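Local coordinates for putative fumarylacetoacetate hydrolase family protein (Yersinia pestis, PDB 3S52), which is of unknown function but belongs to the fumarylacetoacetate hydrolase family and forms a two-chain assembly, each chain built round a curled mixed beta-sheet, at residues A[41-46]-A[178-183]; A[131-136]-A[187-192]. All blocks are in the same frame, centred on the assembly; numbering follows the deposited sequence.

Contact 1 (A[41-46]-A[178-183])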
ATOM      1  N   SER A  41     -11.528   3.378 -16.913  1.00 16.36           N
ATOM      2  CA  SER A  41     -12.333   2.613 -15.973  1.00 17.46           C
ATOM      3  C   SER A  41     -13.494   3.482 -15.524  1.00 18.91           C
ATOM      4  O   SER A  41     -13.406   4.705 -15.575  1.00 20.69           O
ATOM      5  CB  SER A  41     -11.476   2.185 -14.780  1.00 29.67           C
ATOM      6  OG  SER A  41     -12.221   1.424 -13.855  1.00 37.25           O
ATOM      7  N   VAL A  42     -14.599   2.873 -15.108  1.00 16.90           N
ATOM      8  CA  VAL A  42     -15.737   3.693 -14.713  1.00 15.50           C
ATOM      9  C   VAL A  42     -15.360   4.564 -13.537  1.00 17.17           C
ATOM     10  O   VAL A  42     -15.655   5.760 -13.522  1.00 20.04           O
ATOM     11  CB  VAL A  42     -16.967   2.870 -14.344  1.00 19.01           C
ATOM     12  CG1 VAL A  42     -18.048   3.802 -13.757  1.00 12.04           C
ATOM     13  CG2 VAL A  42     -17.471   2.122 -15.563  1.00 17.49           C
ATOM     14  N   GLU A  43     -14.692   3.962 -12.559  1.00 14.92           N
ATOM     15  CA  GLU A  43     -14.218   4.693 -11.386  1.00 12.15           C
ATOM     16  C   GLU A  43     -12.697   4.677 -11.329  1.00 12.32           C
ATOM     17  O   GLU A  43     -12.053   3.768 -11.879  1.00 13.61           O
ATOM     18  CB  GLU A  43     -14.785   4.066 -10.117  1.00 14.50           C
ATOM     19  CG  GLU A  43     -16.276   3.793 -10.209  1.00 17.44           C
ATOM     20  CD  GLU A  43     -16.868   3.405  -8.882  1.00 22.63           C
ATOM     21  OE1 GLU A  43     -16.907   4.276  -7.983  1.00 16.60           O
ATOM     22  OE2 GLU A  43     -17.261   2.230  -8.731  1.00 21.02           O
ATOM     23  N   PRO A  44     -12.114   5.688 -10.668  1.00 14.26           N
ATOM     24  CA  PRO A  44     -10.662   5.817 -10.632  1.00 13.36           C
ATOM     25  C   PRO A  44     -10.001   4.524 -10.201  1.00 16.64           C
ATOM     26  O   PRO A  44     -10.452   3.863  -9.265  1.00 16.32           O
ATOM     27  CB  PRO A  44     -10.435   6.897  -9.584  1.00 13.85           C
ATOM     28  CG  PRO A  44     -11.671   7.768  -9.689  1.00 14.45           C
ATOM     29  CD  PRO A  44     -12.798   6.883 -10.129  1.00 13.27           C
ATOM     30  N   VAL A  45      -8.929   4.179 -10.900  1.00 17.90           N
ATOM     31  CA  VAL A  45      -8.082   3.048 -10.543  1.00 13.63           C
ATOM     32  C   VAL A  45      -7.122   3.483  -9.442  1.00 13.95           C
ATOM     33  O   VAL A  45      -6.342   4.410  -9.622  1.00 16.88           O
ATOM     34  CB  VAL A  45      -7.293   2.604 -11.767  1.00 14.11           C
ATOM     35  CG1 VAL A  45      -6.334   1.494 -11.407  1.00  9.13           C
ATOM     36  CG2 VAL A  45      -8.270   2.163 -12.861  1.00 15.89           C
ATOM     37  N   LEU A  46      -7.205   2.830  -8.289  1.00  9.45           N
ATOM     38  CA  LEU A  46      -6.458   3.269  -7.109  1.00 13.62           C
ATOM     39  C   LEU A  46      -5.450   2.222  -6.666  1.00 16.38           C
ATOM     40  O   LEU A  46      -5.765   1.037  -6.610  1.00 12.25           O
ATOM     41  CB  LEU A  46      -7.417   3.549  -5.946  1.00  8.67           C
ATOM     42  CG  LEU A  46      -8.414   4.691  -6.162  1.00  9.09           C
ATOM     43  CD1 LEU A  46      -9.056   5.071  -4.845  1.00  9.73           C
ATOM     44  CD2 LEU A  46      -7.668   5.907  -6.729  1.00  6.38           C
HETATM   45  N   MSE A 178     -10.976   8.875  -3.282  1.00 11.24           N
HETATM   46  CA  MSE A 178      -9.998   8.071  -2.528  1.00 12.22           C
HETATM   47  C   MSE A 178     -10.363   7.982  -1.047  1.00 11.38           C
HETATM   48  O   MSE A 178     -10.221   6.941  -0.415  1.00 12.51           O
HETATM   49  CB  MSE A 178      -8.582   8.654  -2.640  1.00  8.69           C
HETATM   50  CG  MSE A 178      -7.977   8.615  -4.026  1.00 10.44           C
HETATM   51 SE   MSE A 178      -6.351   9.749  -4.117  0.77 19.88          SE
HETATM   52  CE  MSE A 178      -5.662   9.088  -5.867  1.00 11.18           C
ATOM     53  N   SER A 179     -10.824   9.086  -0.490  1.00 10.17           N
ATOM     54  CA  SER A 179     -11.121   9.137   0.947  1.00 10.11           C
ATOM     55  C   SER A 179     -12.336   8.275   1.316  1.00 15.09           C
ATOM     56  O   SER A 179     -12.599   8.083   2.494  1.00 18.05           O
ATOM     57  CB  SER A 179     -11.367  10.580   1.403  1.00 13.72           C
ATOM     58  OG  SER A 179     -12.674  11.022   1.024  1.00 12.47           O
ATOM     59  N   ARG A 180     -13.082   7.770   0.329  1.00 10.08           N
ATOM     60  CA  ARG A 180     -14.193   6.863   0.630  1.00 12.36           C
ATOM     61  C   ARG A 180     -13.643   5.515   1.060  1.00 15.90           C
ATOM     62  O   ARG A 180     -14.265   4.796   1.821  1.00 14.46           O
ATOM     63  CB  ARG A 180     -15.101   6.656  -0.580  1.00 15.77           C
ATOM     64  CG  ARG A 180     -15.924   7.877  -0.998  1.00 17.68           C
ATOM     65  CD  ARG A 180     -16.823   7.517  -2.192  1.00 18.69           C
ATOM     66  NE  ARG A 180     -17.697   6.391  -1.866  1.00 14.53           N
ATOM     67  CZ  ARG A 180     -18.226   5.562  -2.759  1.00 23.44           C
ATOM     68  NH1 ARG A 180     -17.970   5.715  -4.054  1.00 19.68           N
ATOM     69  NH2 ARG A 180     -19.007   4.572  -2.350  1.00 22.53           N
ATOM     70  N   PHE A 181     -12.462   5.187   0.553  1.00  8.66           N
ATOM     71  CA  PHE A 181     -11.791   3.916   0.833  1.00 16.98           C
ATOM     72  C   PHE A 181     -10.741   4.065   1.925  1.00 18.64           C
ATOM     73  O   PHE A 181     -10.667   3.239   2.836  1.00 16.32           O
ATOM     74  CB  PHE A 181     -11.187   3.288  -0.437  1.00 16.41           C
ATOM     75  CG  PHE A 181     -12.223   2.822  -1.418  1.00 21.21           C
ATOM     76  CD1 PHE A 181     -12.696   1.508  -1.380  1.00 21.96           C
ATOM     77  CD2 PHE A 181     -12.754   3.701  -2.353  1.00 15.63           C
ATOM     78  CE1 PHE A 181     -13.658   1.073  -2.276  1.00 15.16           C
ATOM     79  CE2 PHE A 181     -13.712   3.282  -3.253  1.00 16.69           C
ATOM     80  CZ  PHE A 181     -14.173   1.963  -3.217  1.00 14.07           C
ATOM     81  N   PHE A 182      -9.845   5.036   1.739  1.00 15.10           N
ATOM     82  CA  PHE A 182      -8.704   5.220   2.631  1.00  9.97           C
ATOM     83  C   PHE A 182      -8.750   6.550   3.383  1.00 14.75           C
ATOM     84  O   PHE A 182      -8.941   7.608   2.789  1.00 12.99           O
ATOM     85  CB  PHE A 182      -7.407   5.102   1.828  1.00  8.46           C
ATOM     86  CG  PHE A 182      -7.471   4.049   0.750  1.00 13.51           C
ATOM     87  CD1 PHE A 182      -7.530   2.703   1.083  1.00  9.83           C
ATOM     88  CD2 PHE A 182      -7.481   4.399  -0.584  1.00 16.77           C
ATOM     89  CE1 PHE A 182      -7.594   1.731   0.102  1.00  9.54           C
ATOM     90  CE2 PHE A 182      -7.544   3.425  -1.567  1.00 15.99           C
ATOM     91  CZ  PHE A 182      -7.613   2.096  -1.217  1.00 12.08           C
ATOM     92  N   THR A 183      -8.619   6.492   4.702  1.00 11.24           N
ATOM     93  CA  THR A 183      -8.414   7.729   5.447  1.00 16.12           C
ATOM     94  C   THR A 183      -7.085   8.312   4.974  1.00 16.39           C
ATOM     95  O   THR A 183      -6.064   7.623   4.961  1.00 12.76           O
ATOM     96  CB  THR A 183      -8.367   7.480   6.968  1.00 15.33           C
ATOM     97  OG1 THR A 183      -9.690   7.198   7.441  1.00 19.24           O
ATOM     98  CG2 THR A 183      -7.812   8.717   7.709  1.00 13.50           C
TER

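Contact 2 (A[131-136]-A[187-192])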
ATOM      1  N   CYS A 131       9.087   5.797  -5.534  1.00 11.63           N
ATOM      2  CA  CYS A 131       8.428   7.097  -5.554  1.00 11.40           C
ATOM      3  C   CYS A 131       9.371   8.229  -5.126  1.00 16.73           C
ATOM      4  O   CYS A 131       9.224   8.810  -4.054  1.00 17.04           O
ATOM      5  CB  CYS A 131       7.157   7.083  -4.707  1.00 16.48           C
ATOM      6  SG  CYS A 131       6.128   8.580  -4.902  1.00 20.93           S
ATOM      7  N   PRO A 132      10.345   8.544  -5.982  1.00 13.78           N
ATOM      8  CA  PRO A 132      11.167   9.752  -5.860  1.00  9.11           C
ATOM      9  C   PRO A 132      10.270  10.967  -5.968  1.00 11.05           C
ATOM     10  O   PRO A 132       9.485  11.053  -6.919  1.00 11.34           O
ATOM     11  CB  PRO A 132      12.054   9.703  -7.112  1.00 17.73           C
ATOM     12  CG  PRO A 132      11.980   8.306  -7.601  1.00 16.66           C
ATOM     13  CD  PRO A 132      10.630   7.798  -7.211  1.00 14.62           C
ATOM     14  N   ILE A 133      10.405  11.907  -5.038  1.00  9.10           N
ATOM     15  CA  ILE A 133       9.516  13.056  -5.008  1.00  9.02           C
ATOM     16  C   ILE A 133      10.266  14.339  -4.639  1.00 13.82           C
ATOM     17  O   ILE A 133      11.267  14.298  -3.906  1.00 10.60           O
ATOM     18  CB  ILE A 133       8.350  12.810  -4.029  1.00 14.31           C
ATOM     19  CG1 ILE A 133       7.333  13.949  -4.078  1.00 14.46           C
ATOM     20  CG2 ILE A 133       8.861  12.630  -2.624  1.00  9.25           C
ATOM     21  CD1 ILE A 133       5.961  13.515  -3.548  1.00 20.46           C
ATOM     22  N   SER A 134       9.776  15.460  -5.166  1.00  9.91           N
ATOM     23  CA  SER A 134      10.327  16.785  -4.905  1.00 11.56           C
ATOM     24  C   SER A 134       9.870  17.337  -3.550  1.00 17.42           C
ATOM     25  O   SER A 134       9.072  16.720  -2.841  1.00  9.22           O
ATOM     26  CB  SER A 134       9.851  17.765  -5.996  1.00  8.97           C
ATOM     27  OG  SER A 134       8.442  18.022  -5.880  1.00 11.37           O
ATOM     28  N   GLY A 135      10.363  18.525  -3.223  1.00  9.33           N
ATOM     29  CA  GLY A 135       9.832  19.295  -2.120  1.00 12.73           C
ATOM     30  C   GLY A 135       8.477  19.836  -2.544  1.00 13.59           C
ATOM     31  O   GLY A 135       8.138  19.808  -3.727  1.00 11.81           O
ATOM     32  N   PHE A 136       7.711  20.333  -1.584  1.00 12.87           N
ATOM     33  CA  PHE A 136       6.393  20.879  -1.861  1.00 13.27           C
ATOM     34  C   PHE A 136       6.354  22.402  -1.918  1.00 16.93           C
ATOM     35  O   PHE A 136       7.040  23.088  -1.147  1.00 17.75           O
ATOM     36  CB  PHE A 136       5.361  20.331  -0.866  1.00 11.05           C
ATOM     37  CG  PHE A 136       5.111  18.867  -1.036  1.00 11.51           C
ATOM     38  CD1 PHE A 136       4.179  18.413  -1.960  1.00  9.00           C
ATOM     39  CD2 PHE A 136       5.864  17.941  -0.335  1.00  9.73           C
ATOM     40  CE1 PHE A 136       3.977  17.051  -2.142  1.00 15.42           C
ATOM     41  CE2 PHE A 136       5.664  16.583  -0.512  1.00 11.76           C
ATOM     42  CZ  PHE A 136       4.715  16.143  -1.427  1.00 11.24           C
ATOM     43  N   GLY A 187      -0.074  14.630   5.988  1.00 14.08           N
ATOM     44  CA  GLY A 187       1.221  14.090   5.620  1.00 11.62           C
ATOM     45  C   GLY A 187       1.128  13.013   4.553  1.00 15.95           C
ATOM     46  O   GLY A 187       2.146  12.589   4.017  1.00 13.72           O
ATOM     47  N   ASP A 188      -0.081  12.546   4.240  1.00 15.54           N
ATOM     48  CA  ASP A 188      -0.191  11.604   3.133  1.00 10.33           C
ATOM     49  C   ASP A 188      -0.027  12.363   1.828  1.00 12.90           C
ATOM     50  O   ASP A 188      -0.240  13.571   1.768  1.00  9.56           O
ATOM     51  CB  ASP A 188      -1.496  10.809   3.145  1.00 10.33           C
ATOM     52  CG  ASP A 188      -1.491   9.676   4.185  1.00 19.11           C
ATOM     53  OD1 ASP A 188      -0.414   9.303   4.702  1.00 16.59           O
ATOM     54  OD2 ASP A 188      -2.576   9.146   4.478  1.00 15.52           O
ATOM     55  N   ILE A 189       0.362  11.645   0.785  1.00 13.58           N
ATOM     56  CA  ILE A 189       0.591  12.251  -0.509  1.00 11.50           C
ATOM     57  C   ILE A 189      -0.353  11.590  -1.502  1.00 10.43           C
ATOM     58  O   ILE A 189      -0.601  10.383  -1.421  1.00 14.47           O
ATOM     59  CB  ILE A 189       2.069  12.029  -0.952  1.00 11.58           C
ATOM     60  CG1 ILE A 189       3.044  12.694   0.031  1.00 10.97           C
ATOM     61  CG2 ILE A 189       2.300  12.514  -2.364  1.00  9.56           C
ATOM     62  CD1 ILE A 189       4.495  12.213  -0.127  1.00 14.15           C
ATOM     63  N   VAL A 190      -0.873  12.376  -2.440  1.00  7.69           N
ATOM     64  CA  VAL A 190      -1.697  11.829  -3.504  1.00  8.31           C
ATOM     65  C   VAL A 190      -1.003  12.062  -4.829  1.00 13.55           C
ATOM     66  O   VAL A 190      -0.569  13.186  -5.117  1.00 14.17           O
ATOM     67  CB  VAL A 190      -3.085  12.472  -3.535  1.00 13.83           C
ATOM     68  CG1 VAL A 190      -3.807  12.117  -4.843  1.00 16.29           C
ATOM     69  CG2 VAL A 190      -3.887  12.043  -2.310  1.00 13.49           C
ATOM     70  N   LEU A 191      -0.863  10.992  -5.614  1.00 11.50           N
ATOM     71  CA  LEU A 191      -0.318  11.086  -6.968  1.00 11.80           C
ATOM     72  C   LEU A 191      -1.485  11.101  -7.930  1.00  8.84           C
ATOM     73  O   LEU A 191      -2.419  10.308  -7.792  1.00 18.33           O
ATOM     74  CB  LEU A 191       0.608   9.909  -7.289  1.00 14.23           C
ATOM     75  CG  LEU A 191       1.922   9.853  -6.507  1.00 20.62           C
ATOM     76  CD1 LEU A 191       2.879   8.831  -7.140  1.00 19.87           C
ATOM     77  CD2 LEU A 191       2.571  11.219  -6.451  1.00 13.33           C
ATOM     78  N   THR A 192      -1.451  12.031  -8.873  1.00 10.26           N
ATOM     79  CA  THR A 192      -2.610  12.312  -9.713  1.00 10.58           C
ATOM     80  C   THR A 192      -2.571  11.677 -11.120  1.00  8.83           C
ATOM     81  O   THR A 192      -3.453  11.931 -11.935  1.00 13.73           O
ATOM     82  CB  THR A 192      -2.837  13.826  -9.825  1.00 16.82           C
ATOM     83  OG1 THR A 192      -1.680  14.420 -10.424  1.00 14.06           O
ATOM     84  CG2 THR A 192      -3.049  14.434  -8.445  1.00 13.36           C
TER

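Contact 1 (A[41-46]-A[178-183])
Apolar helix-on-sheet packing joins Leu46, near the beginning of strand 45-50, to Met178, in the last part of helix 171-181, and Phe182 just after that helix. No hydrogen bond crosses between the segments; the forked end of Leu46 does the work. With CG beside its backbone N (chi1 -64°), Leu46 sends both methyls to the helix and straddles one methylene, its CD1 and CD2 each lying 3.8 Å from CG of Met178. The two side chains meet at a slant. Met178, a selenomethionine in this model, is extended beyond CG, which carries its CE past the selenium to 3.9 Å from Leu46 CD2, so the contact continues along its chain. On the other branch, Leu46 CD1 also comes within 4.0 Å of Phe182 CE2, approaching the ring obliquely. That ring is covered on one face by its neighbour, Phe181 CB standing 3.6 Å above the plane over the ring centre. The backbone here is pinned by the carbonyl of Met178, whose O accepts from both Phe181 N and Phe182 N. At the exposed border, Glu43 OE1 sits near the plane of the Arg180 guanidinium, at its edge, but 4.3 Å from NH1: opposite charges that probably attract without making a salt bridge. The second subunit is close by, with Phe67 of that chain stacked on the Phe181 ring and Lys123 NZ of that chain hydrogen-bonded to Pro44 O. Within the chain, Met178 and Phe182 also rest on Val23 of strand 21-26, the antiparallel partner of strand 45-50, so this end of the helix packs against both strands.

Contact 2 (A[131-136]-A[187-192])
Between Ile133 and Phe136, which both touch Ile189 across the contact, Ser134 OG is held twice: it donates to Gly135 O at 2.8 Å and is itself bonded to the backbone N of Val101. The hydroxyl approaches the Gly135 oxygen at a C=O...OG angle of 136°, tilted 25° from the carbonyl plane. Together the two bonds tie down the hydroxyl of a buried serine. Strands 131-138 and 189-191 belong to the curled mixed beta-sheet of the fumarylacetoacetate hydrolase fold, yet they are not partners in it. They face each other at side-chain packing distance, the CA atoms of Ile133 and Ile189 being 10.0 Å apart, and no hydrogen bond spans the gap. Ile189 carries most of the contact. Its CD1 meets Ile133 CD1 tip to tip at 3.9 Å, while its CG2 comes within 4.0 Å of that same Ile133 methyl. Ile133 gets there by swinging CG1 away from its own backbone N (chi1 -175°) and stretching CD1 out towards the opposite strand. Phe136 reaches the same Ile189 tip next to Ile133: its CZ is 4.1 Å from Ile189 CG1 and as close to CD1, the ring and the aliphatic branch meeting at a slant. All five side chains that touch are buried. Leu54 of strand 54-56 and Ala77 of strand 70-80 pack beside them, and just before strand 189-191 the carboxylate of Asp188 makes a salt bridge with Lys21. At the start of strand 131-138 and the end of strand 189-191, Cys131 SG faces one methyl of Leu191, the sulfur lying 4.0 Å from CD1.

In the fold
From the N terminus the chain passes 41-46, then 131-136, then 178-183 and finally 187-192, so the two contacts cross rather than nest. Contact 1 closes a loop of 131 residues and brings helix 171-181 onto the strand 45-50 region; contact 2 closes one of 50 residues and packs strand 131-138 against strand 189-191. Their centres are about 17 Å apart, yet they meet: Met178 SE lies 3.6 Å from Val190 CG1. Val190 turns to the helix while its neighbours Ile189 and Leu191 serve contact 2. Strand 189-191, which follows the helix in the chain, is thereby packed on both faces, with the helix on one and strand 131-138 on the other.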